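Phenazine biosynthesis protein PhzF family (PDB 1S7J) is probably an isomerase of the PhzF family, whose fold is shared with diaminopimelate epimerase, although its own substrate is not established. Local coordinates at residues 59-64 with 68-73; 81-86 with 91-96. All coordinates share one frame; numbering follows the deposited sequence.

Contact 1. Residues 59-64 with 68-73; sequences LRWFTP and IDLCGH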
loop_
_atom_site.group_PDB
_atom_site.type_symbol
_atom_site.label_atom_id
_atom_site.label_comp_id
_atom_site.label_asym_id
_atom_site.label_seq_id
_atom_site.Cartn_x
_atom_site.Cartn_y
_atom_site.Cartn_z
ATOM N N LEU A 59 -1.257 8.165 -14.595
ATOM C CA LEU A 59 -1.355 8.339 -13.148
ATOM C C LEU A 59 -0.313 9.307 -12.614
ATOM O O LEU A 59 0.783 9.428 -13.160
ATOM C CB LEU A 59 -1.209 7.002 -12.427
ATOM C CG LEU A 59 -2.420 6.504 -11.634
ATOM C CD1 LEU A 59 -2.034 5.239 -10.906
ATOM C CD2 LEU A 59 -2.920 7.562 -10.645
ATOM N N ARG A 60 -0.646 9.910 -11.473
ATOM C CA ARG A 60 0.197 10.884 -10.802
ATOM C C ARG A 60 -0.187 10.854 -9.310
ATOM O O ARG A 60 -1.368 10.952 -8.975
ATOM C CB ARG A 60 -0.100 12.264 -11.358
ATOM C CG ARG A 60 1.082 13.151 -11.531
ATOM C CD ARG A 60 1.491 13.220 -12.979
ATOM N NE ARG A 60 1.681 14.599 -13.432
ATOM C CZ ARG A 60 2.650 15.411 -12.999
ATOM N NH1 ARG A 60 2.746 16.647 -13.473
ATOM N NH2 ARG A 60 3.512 14.992 -12.094
ATOM N N TRP A 61 0.784 10.663 -8.430
ATOM C CA TRP A 61 0.503 10.642 -6.997
ATOM C C TRP A 61 1.219 11.777 -6.322
ATOM O O TRP A 61 2.347 12.122 -6.683
ATOM C CB TRP A 61 0.957 9.344 -6.344
ATOM C CG TRP A 61 0.631 8.107 -7.088
ATOM C CD1 TRP A 61 -0.401 7.240 -6.837
ATOM C CD2 TRP A 61 1.381 7.532 -8.152
ATOM N NE1 TRP A 61 -0.322 6.160 -7.670
ATOM C CE2 TRP A 61 0.768 6.310 -8.493
ATOM C CE3 TRP A 61 2.536 7.928 -8.857
ATOM C CZ2 TRP A 61 1.258 5.474 -9.502
ATOM C CZ3 TRP A 61 3.024 7.100 -9.862
ATOM C CH2 TRP A 61 2.386 5.885 -10.172
ATOM N N PHE A 62 0.565 12.350 -5.311
ATOM C CA PHE A 62 1.107 13.438 -4.518
ATOM C C PHE A 62 0.775 13.245 -3.059
ATOM O O PHE A 62 -0.290 12.734 -2.734
ATOM C CB PHE A 62 0.460 14.770 -4.928
ATOM C CG PHE A 62 0.915 15.299 -6.245
ATOM C CD1 PHE A 62 0.317 14.873 -7.425
ATOM C CD2 PHE A 62 1.924 16.255 -6.315
ATOM C CE1 PHE A 62 0.708 15.390 -8.650
ATOM C CE2 PHE A 62 2.325 16.784 -7.539
ATOM C CZ PHE A 62 1.715 16.348 -8.710
ATOM N N THR A 63 1.712 13.543 -2.186
ATOM C CA THR A 63 1.487 13.492 -0.784
ATOM C C THR A 63 1.461 14.978 -0.281
ATOM O O THR A 63 1.801 15.905 -1.027
ATOM C CB THR A 63 2.496 12.626 0.000
ATOM O OG1 THR A 63 3.770 13.272 -0.073
ATOM C CG2 THR A 63 2.610 11.235 -0.585
ATOM N N PRO A 64 1.162 15.172 0.965
ATOM C CA PRO A 64 1.254 16.536 1.416
ATOM C C PRO A 64 2.620 17.221 1.258
ATOM O O PRO A 64 2.729 18.434 1.321
ATOM C CB PRO A 64 0.721 16.508 2.799
ATOM C CG PRO A 64 -0.321 15.395 2.716
ATOM C CD PRO A 64 0.407 14.360 1.915
ATOM N N ILE A 68 5.302 11.512 -5.332
ATOM C CA ILE A 68 6.029 10.283 -5.113
ATOM C C ILE A 68 6.085 9.403 -6.395
ATOM O O ILE A 68 5.289 9.575 -7.310
ATOM C CB ILE A 68 5.444 9.504 -3.887
ATOM C CG1 ILE A 68 6.280 8.202 -3.593
ATOM C CG2 ILE A 68 3.965 9.188 -4.108
ATOM C CD1 ILE A 68 7.786 8.393 -3.372
ATOM N N ASP A 69 7.077 8.506 -6.436
ATOM C CA ASP A 69 7.280 7.602 -7.584
ATOM C C ASP A 69 6.166 6.597 -7.768
ATOM O O ASP A 69 5.919 6.138 -8.882
ATOM C CB ASP A 69 8.594 6.816 -7.427
ATOM C CG ASP A 69 9.823 7.695 -7.482
ATOM O OD1 ASP A 69 10.034 8.378 -8.513
ATOM O OD2 ASP A 69 10.591 7.689 -6.496
ATOM N N LEU A 70 5.510 6.209 -6.662
ATOM C CA LEU A 70 4.458 5.216 -6.738
ATOM C C LEU A 70 3.864 4.893 -5.361
ATOM O O LEU A 70 4.575 4.947 -4.350
ATOM C CB LEU A 70 5.075 3.924 -7.316
ATOM C CG LEU A 70 4.168 2.832 -7.878
ATOM C CD1 LEU A 70 4.938 2.064 -8.935
ATOM C CD2 LEU A 70 3.660 1.885 -6.788
ATOM N N CYS A 71 2.570 4.611 -5.329
ATOM C CA CYS A 71 1.898 4.177 -4.099
ATOM C C CYS A 71 0.742 3.262 -4.470
ATOM O O CYS A 71 -0.166 3.642 -5.207
ATOM C CB CYS A 71 1.477 5.354 -3.174
ATOM S SG CYS A 71 2.543 5.493 -1.681
ATOM N N GLY A 72 0.847 2.018 -4.016
ATOM C CA GLY A 72 -0.136 0.994 -4.315
ATOM C C GLY A 72 -1.599 1.191 -3.964
ATOM O O GLY A 72 -2.465 0.999 -4.822
ATOM N N HIS A 73 -1.897 1.513 -2.710
ATOM C CA HIS A 73 -3.292 1.685 -2.302
ATOM C C HIS A 73 -3.994 2.784 -3.089
ATOM O O HIS A 73 -5.187 2.698 -3.342
ATOM C CB HIS A 73 -3.396 1.945 -0.791
ATOM C CG HIS A 73 -2.840 3.256 -0.363
ATOM N ND1 HIS A 73 -3.634 4.281 0.108
ATOM C CD2 HIS A 73 -1.568 3.734 -0.364
ATOM C CE1 HIS A 73 -2.874 5.334 0.380
ATOM N NE2 HIS A 73 -1.623 5.026 0.098
#
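With CG anti to its own carbonyl carbon (chi1 -44°), Trp61 lays its indole against the backbone of residues 69-71, while Ile68, whose CG1 is anti to the backbone N (chi1 -177°), keeps its CG2 branch turned back to the tryptophan stem. Trp61 CB meets Ile68 CG2 at 3.8 Å, and Thr63 CG2 touches the same methyl more loosely. Over one face of the indole sits Leu70 CA, 3.8 Å from the centroid of the six-membered ring and only 8° off its normal, a CH-pi contact made by the main chain. Cys71 N lies over that face too; Leu59 CB backs the opposite one. The Asp69 carbonyl comes in obliquely, its O 3.2 Å from Trp61 CZ3. The indole N-H has its partner just past the segment: Trp61 NE1 bonds to Thr75 OG1, which also bonds to Cys71 O, tying the ring to the first turn of helix 72-85. The backbone link between Ile68 N and Trp61 O is weak and doubtful. Nearby, His73 NE2 is hydrogen-bonded to Glu46 OE2, and Thr63 and Cys71 also touch Glu46. The turn leaving strand 56-62, at Thr63, and the start of helix 72-85, at Cys71 and His73, thus flank the predicted catalytic glutamate, and the arrangement belongs to the putative active site of a PhzF-type protein.

Contact 2. Residues 81-86 with 91-96; sequences VLFNYY and ETLHFT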
loop_
_atom_site.group_PDB
_atom_site.type_symbol
_atom_site.label_atom_id
_atom_site.label_comp_id
_atom_site.label_asym_id
_atom_site.label_seq_id
_atom_site.Cartn_x
_atom_site.Cartn_y
_atom_site.Cartn_z
ATOM N N VAL A 81 -12.423 3.776 -8.520
ATOM C CA VAL A 81 -13.348 4.800 -8.981
ATOM C C VAL A 81 -13.567 4.814 -10.483
ATOM O O VAL A 81 -14.606 5.280 -10.947
ATOM C CB VAL A 81 -12.962 6.200 -8.486
ATOM C CG1 VAL A 81 -12.125 6.106 -7.245
ATOM C CG2 VAL A 81 -12.316 7.024 -9.549
ATOM N N LEU A 82 -12.561 4.390 -11.259
ATOM C CA LEU A 82 -12.722 4.340 -12.708
ATOM C C LEU A 82 -13.672 3.188 -13.045
ATOM O O LEU A 82 -14.586 3.341 -13.859
ATOM C CB LEU A 82 -11.379 4.157 -13.411
ATOM C CG LEU A 82 -10.521 5.417 -13.545
ATOM C CD1 LEU A 82 -9.164 5.071 -14.089
ATOM C CD2 LEU A 82 -11.203 6.450 -14.426
ATOM N N PHE A 83 -13.479 2.065 -12.379
ATOM C CA PHE A 83 -14.309 0.889 -12.589
ATOM C C PHE A 83 -15.763 1.086 -12.175
ATOM O O PHE A 83 -16.677 0.596 -12.840
ATOM C CB PHE A 83 -13.759 -0.315 -11.800
ATOM C CG PHE A 83 -12.622 -1.040 -12.484
ATOM C CD1 PHE A 83 -11.364 -1.130 -11.870
ATOM C CD2 PHE A 83 -12.812 -1.663 -13.720
ATOM C CE1 PHE A 83 -10.310 -1.836 -12.485
ATOM C CE2 PHE A 83 -11.767 -2.369 -14.341
ATOM C CZ PHE A 83 -10.517 -2.455 -13.719
ATOM N N ASN A 84 -15.973 1.778 -11.065
ATOM C CA ASN A 84 -17.313 1.996 -10.551
ATOM C C ASN A 84 -18.021 3.272 -10.928
ATOM O O ASN A 84 -19.234 3.339 -10.836
ATOM C CB ASN A 84 -17.314 1.834 -9.022
ATOM C CG ASN A 84 -16.970 0.447 -8.577
ATOM O OD1 ASN A 84 -17.835 -0.386 -8.430
ATOM N ND2 ASN A 84 -15.682 0.191 -8.410
ATOM N N TYR A 85 -17.281 4.302 -11.337
ATOM C CA TYR A 85 -17.919 5.579 -11.667
ATOM C C TYR A 85 -17.650 6.157 -13.045
ATOM O O TYR A 85 -18.300 7.116 -13.448
ATOM C CB TYR A 85 -17.570 6.634 -10.589
ATOM C CG TYR A 85 -17.969 6.221 -9.176
ATOM C CD1 TYR A 85 -17.144 5.404 -8.416
ATOM C CD2 TYR A 85 -19.206 6.611 -8.626
ATOM C CE1 TYR A 85 -17.525 4.963 -7.145
ATOM C CE2 TYR A 85 -19.597 6.173 -7.339
ATOM C CZ TYR A 85 -18.754 5.343 -6.617
ATOM O OH TYR A 85 -19.147 4.832 -5.399
ATOM N N TYR A 86 -16.684 5.591 -13.770
ATOM C CA TYR A 86 -16.364 6.103 -15.105
ATOM C C TYR A 86 -16.596 5.121 -16.206
ATOM O O TYR A 86 -16.089 5.281 -17.327
ATOM C CB TYR A 86 -14.950 6.665 -15.139
ATOM C CG TYR A 86 -14.852 7.987 -14.447
ATOM C CD1 TYR A 86 -14.952 9.182 -15.167
ATOM C CD2 TYR A 86 -14.711 8.066 -13.056
ATOM C CE1 TYR A 86 -14.926 10.412 -14.529
ATOM C CE2 TYR A 86 -14.686 9.287 -12.408
ATOM C CZ TYR A 86 -14.793 10.463 -13.152
ATOM O OH TYR A 86 -14.751 11.681 -12.528
ATOM N N GLU A 91 -12.028 -5.717 -17.949
ATOM C CA GLU A 91 -11.663 -6.177 -16.618
ATOM C C GLU A 91 -10.274 -5.699 -16.167
ATOM O O GLU A 91 -9.878 -5.937 -15.023
ATOM C CB GLU A 91 -11.719 -7.709 -16.530
ATOM C CG GLU A 91 -10.549 -8.423 -17.233
ATOM C CD GLU A 91 -10.436 -9.917 -16.884
ATOM O OE1 GLU A 91 -9.726 -10.631 -17.620
ATOM O OE2 GLU A 91 -11.035 -10.370 -15.877
ATOM N N THR A 92 -9.545 -5.029 -17.046
ATOM C CA THR A 92 -8.215 -4.551 -16.691
ATOM C C THR A 92 -7.955 -3.119 -17.125
ATOM O O THR A 92 -8.209 -2.739 -18.257
ATOM C CB THR A 92 -7.102 -5.486 -17.259
ATOM O OG1 THR A 92 -7.238 -6.789 -16.693
ATOM C CG2 THR A 92 -5.735 -4.969 -16.905
ATOM N N LEU A 93 -7.440 -2.337 -16.185
ATOM C CA LEU A 93 -7.124 -0.928 -16.405
ATOM C C LEU A 93 -5.597 -0.768 -16.624
ATOM O O LEU A 93 -4.795 -1.385 -15.919
ATOM C CB LEU A 93 -7.575 -0.123 -15.176
ATOM C CG LEU A 93 -8.504 1.093 -15.298
ATOM C CD1 LEU A 93 -9.086 1.229 -16.694
ATOM C CD2 LEU A 93 -9.607 0.979 -14.246
ATOM N N HIS A 94 -5.221 0.052 -17.593
ATOM C CA HIS A 94 -3.815 0.271 -17.901
ATOM C C HIS A 94 -3.416 1.707 -17.643
ATOM O O HIS A 94 -4.010 2.629 -18.200
ATOM C CB HIS A 94 -3.536 -0.094 -19.371
ATOM C CG HIS A 94 -3.869 -1.515 -19.710
ATOM N ND1 HIS A 94 -3.211 -2.589 -19.140
ATOM C CD2 HIS A 94 -4.830 -2.039 -20.503
ATOM C CE1 HIS A 94 -3.761 -3.713 -19.566
ATOM N NE2 HIS A 94 -4.742 -3.413 -20.390
ATOM N N PHE A 95 -2.410 1.908 -16.803
ATOM C CA PHE A 95 -1.948 3.246 -16.477
ATOM C C PHE A 95 -0.571 3.526 -17.046
ATOM O O PHE A 95 0.206 2.612 -17.276
ATOM C CB PHE A 95 -1.906 3.432 -14.952
ATOM C CG PHE A 95 -3.224 3.230 -14.277
ATOM C CD1 PHE A 95 -4.173 4.260 -14.243
ATOM C CD2 PHE A 95 -3.524 2.030 -13.659
ATOM C CE1 PHE A 95 -5.402 4.085 -13.600
ATOM C CE2 PHE A 95 -4.751 1.838 -13.011
ATOM C CZ PHE A 95 -5.692 2.873 -12.985
ATOM N N THR A 96 -0.272 4.812 -17.272
ATOM C CA THR A 96 1.027 5.210 -17.779
ATOM C C THR A 96 1.753 6.169 -16.815
ATOM O O THR A 96 1.889 7.348 -17.070
ATOM C CB THR A 96 0.973 5.811 -19.196
ATOM O OG1 THR A 96 0.241 7.043 -19.215
ATOM C CG2 THR A 96 0.315 4.838 -20.131
#
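Leu93 CD2 sits over one face of the Phe83 ring, 3.5 Å from its centroid and 18° off the normal, a close CH-pi contact between strand and helix. The methyl is displaced toward the rim, and its nearest ring atom is Phe83 CE1 at 3.4 Å. That same methyl also reaches Leu82, with Leu93 CD2 3.7 Å from Leu82 CB, so it fits between two consecutive side chains of the helix. At the far end of the phenylalanine, Thr92 CA stands near the ring plane at the edge, and Glu91 O approaches Phe83 CZ obliquely at 3.8 Å. Leu82 makes the second bridge: its CD1 meets Phe95 CE1 at 3.9 Å, the two side chains arriving from opposite directions. Phe83 has its CG anti to the carbonyl carbon (chi1 -82°), which swings the ring across to the strand although its CB does not point at the strand.

The next shell packs around these groups. Tyr57 of strand 56-62 touches Leu82, Leu93 and Phe95, and Val25 of strand 19-25 packs against Leu82. Strand 92-97 is fixed by backbone hydrogen bonds of Leu93 with Val104 and of Phe95 with Leu102, and Thr92 OG1 bonds to Thr105 OG1. The axes of helix 81-85 and strand 92-96 approach to 10.1 Å at 132°. Here the last turn of helix 72-85 lies against the strand that follows it, an apolar helix-on-sheet interface within the half of the PhzF fold that contains both chain termini.

In the fold
Contact 1 comes first along the chain and closes before contact 2 opens; their centres are about 16 Å apart. Helix 72-85 serves both: it starts in the segment 68-73 and its C-terminal end enters contact 2. Strand 56-62 also ties them together, since it supplies residues 59-62 to contact 1 and its Tyr57 is hydrogen-bonded through the backbone to His94 and Thr96 of contact 2. The two meet directly where Leu59 CG lies 3.9 Å from Phe95 CD1. This packing joins contact 1, in the neighbourhood of the predicted catalytic Glu46, to contact 2, which lies farther from the chain centre and away from that site.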